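Side-chain contact in lactate racemase (Thermoanaerobacterium thermosaccharolyticum, PDB 2YJG), which interconverts the D- and L-isomers of lactate with the help of a nickel pincer cofactor derived from nicotinic acid mononucleotide: residues A[339-344]-A[358-363]. Numbering follows the deposited sequence.
Sequences QDVMNK and WEAQIL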
loop_
_atom_site.group_PDB
_atom_site.type_symbol
_atom_site.label_atom_id
_atom_site.label_comp_id
_atom_site.label_asym_id
_atom_site.label_seq_id
_atom_site.Cartn_x
_atom_site.Cartn_y
_atom_site.Cartn_z
ATOM N N GLN A 339 -7.113 -41.480 22.819
ATOM C CA GLN A 339 -6.973 -41.316 24.247
ATOM C C GLN A 339 -5.493 -41.017 24.566
ATOM O O GLN A 339 -5.224 -40.208 25.449
ATOM C CB GLN A 339 -7.366 -42.564 25.033
ATOM C CG GLN A 339 -7.261 -42.380 26.503
ATOM C CD GLN A 339 -8.213 -41.329 27.018
ATOM O OE1 GLN A 339 -7.812 -40.332 27.692
ATOM N NE2 GLN A 339 -9.487 -41.513 26.732
ATOM N N ASP A 340 -4.572 -41.615 23.804
ATOM C CA ASP A 340 -3.118 -41.369 24.002
ATOM C C ASP A 340 -2.831 -39.858 23.700
ATOM O O ASP A 340 -2.175 -39.178 24.458
ATOM C CB ASP A 340 -2.329 -42.296 23.092
ATOM C CG ASP A 340 -0.868 -42.430 23.475
ATOM O OD1 ASP A 340 -0.526 -42.256 24.651
ATOM O OD2 ASP A 340 -0.069 -42.705 22.561
ATOM N N VAL A 341 -3.379 -39.357 22.598
ATOM C CA VAL A 341 -3.224 -37.982 22.212
ATOM C C VAL A 341 -3.705 -37.068 23.305
ATOM O O VAL A 341 -2.957 -36.156 23.719
ATOM C CB VAL A 341 -3.919 -37.652 20.873
ATOM C CG1 VAL A 341 -3.921 -36.096 20.636
ATOM C CG2 VAL A 341 -3.294 -38.542 19.729
ATOM N N MET A 342 -4.917 -37.321 23.829
ATOM C CA MET A 342 -5.473 -36.544 24.876
ATOM C C MET A 342 -4.586 -36.561 26.126
ATOM O O MET A 342 -4.290 -35.533 26.706
ATOM C CB MET A 342 -6.842 -37.058 25.197
ATOM C CG MET A 342 -7.610 -36.349 26.245
ATOM S SD MET A 342 -7.898 -34.606 25.969
ATOM C CE MET A 342 -9.320 -34.761 24.771
ATOM N N ASN A 343 -4.120 -37.738 26.505
ATOM C CA ASN A 343 -3.348 -37.861 27.728
ATOM C C ASN A 343 -2.039 -37.044 27.647
ATOM O O ASN A 343 -1.686 -36.352 28.613
ATOM C CB ASN A 343 -2.991 -39.307 27.975
ATOM C CG ASN A 343 -4.182 -40.148 28.342
ATOM O OD1 ASN A 343 -5.215 -39.628 28.809
ATOM N ND2 ASN A 343 -4.040 -41.458 28.193
ATOM N N LYS A 344 -1.399 -37.123 26.517
ATOM C CA LYS A 344 -0.209 -36.317 26.229
ATOM C C LYS A 344 -0.497 -34.860 26.307
ATOM O O LYS A 344 0.257 -34.124 26.935
ATOM C CB LYS A 344 0.387 -36.661 24.874
ATOM C CG LYS A 344 0.904 -38.107 24.729
ATOM C CD LYS A 344 1.364 -38.381 23.321
ATOM C CE LYS A 344 1.971 -39.780 23.162
ATOM N NZ LYS A 344 2.351 -39.963 21.732
ATOM N N TRP A 358 -4.126 -27.338 20.642
ATOM C CA TRP A 358 -5.510 -27.220 21.062
ATOM C C TRP A 358 -6.477 -27.870 20.027
ATOM O O TRP A 358 -7.538 -28.386 20.370
ATOM C CB TRP A 358 -5.837 -25.762 21.324
ATOM C CG TRP A 358 -5.537 -24.830 20.197
ATOM C CD1 TRP A 358 -6.364 -24.472 19.194
ATOM C CD2 TRP A 358 -4.302 -24.153 19.968
ATOM N NE1 TRP A 358 -5.735 -23.602 18.331
ATOM C CE2 TRP A 358 -4.455 -23.395 18.796
ATOM C CE3 TRP A 358 -3.083 -24.140 20.621
ATOM C CZ2 TRP A 358 -3.419 -22.602 18.267
ATOM C CZ3 TRP A 358 -2.094 -23.323 20.153
ATOM C CH2 TRP A 358 -2.257 -22.551 18.987
ATOM N N GLU A 359 -6.109 -27.750 18.754
ATOM C CA GLU A 359 -6.910 -28.306 17.635
ATOM C C GLU A 359 -6.827 -29.806 17.727
ATOM O O GLU A 359 -7.832 -30.543 17.501
ATOM C CB GLU A 359 -6.341 -27.833 16.285
ATOM C CG GLU A 359 -7.303 -27.689 15.111
ATOM C CD GLU A 359 -8.281 -26.546 15.253
ATOM O OE1 GLU A 359 -8.177 -25.799 16.265
ATOM O OE2 GLU A 359 -9.166 -26.343 14.338
ATOM N N ALA A 360 -5.629 -30.346 18.013
ATOM C CA ALA A 360 -5.493 -31.778 18.234
ATOM C C ALA A 360 -6.267 -32.274 19.472
ATOM O O ALA A 360 -6.840 -33.379 19.473
ATOM C CB ALA A 360 -3.966 -32.264 18.330
ATOM N N GLN A 361 -6.250 -31.471 20.535
ATOM C CA GLN A 361 -6.902 -31.840 21.762
ATOM C C GLN A 361 -8.408 -31.985 21.496
ATOM O O GLN A 361 -9.070 -32.967 21.899
ATOM C CB GLN A 361 -6.643 -30.741 22.794
ATOM C CG GLN A 361 -7.176 -31.104 24.176
ATOM C CD GLN A 361 -6.904 -30.048 25.232
ATOM O OE1 GLN A 361 -6.095 -29.131 25.027
ATOM N NE2 GLN A 361 -7.575 -30.184 26.380
ATOM N N ILE A 362 -8.974 -30.969 20.865
ATOM C CA ILE A 362 -10.399 -31.054 20.499
ATOM C C ILE A 362 -10.745 -32.192 19.614
ATOM O O ILE A 362 -11.759 -32.874 19.890
ATOM C CB ILE A 362 -10.893 -29.718 19.915
ATOM C CG1 ILE A 362 -10.718 -28.699 21.008
ATOM C CG2 ILE A 362 -12.472 -29.825 19.315
ATOM C CD1 ILE A 362 -10.808 -27.215 20.578
ATOM N N LEU A 363 -9.952 -32.465 18.561
ATOM C CA LEU A 363 -10.240 -33.638 17.718
ATOM C C LEU A 363 -10.126 -34.932 18.510
ATOM O O LEU A 363 -10.995 -35.811 18.397
ATOM C CB LEU A 363 -9.323 -33.654 16.497
ATOM C CG LEU A 363 -9.414 -34.811 15.516
ATOM C CD1 LEU A 363 -10.874 -34.809 14.914
ATOM C CD2 LEU A 363 -8.332 -34.714 14.406
#
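Met342 reaches from helix 338-346 across to Gln361 of helix 357-369, where the two backbones come within 5.8 Å, measured from Met342 CA to Gln361 CA. Its CB does not point straight at Gln361, and CG follows anti to the backbone N (chi1 -178°); the approach is left to the outer atoms. Bends at the next two torsions (58° and 80°) turn the thioether across toward helix 357-369, bringing SD to 4.0 Å from Gln361 CG. The methyl CE ends 3.4 Å from the carbonyl oxygen Gln361 O. A flexible, unbranched methionine suits this place: it can curl to fit a surface part aliphatic, part carbonyl. Gln361 meets the sulfur with CG, while its extended chain carries the amide on to another partner, NE2 donating a hydrogen bond to Ser202 O. Glutamine thus offers an apolar flank here and satisfies its buried NE2 beyond the contact. Val341 adds a lighter touch, its CG1 lying 4.2 Å from Ala360 O and 4.5 Å from Ala360 CB; alanine's lone methyl takes little room beside Val341 and the aromatic Trp331 and Phe332 of helix 326-333. Gln361 packs on helix 202-206, and its side chain is about 8 Å from that of His200, probably a nickel ligand. Ile362 and Leu363 lean on helix 293-305; both contact helices connect neighbouring parallel strands 311-316 and 371-375 of the C-terminal domain.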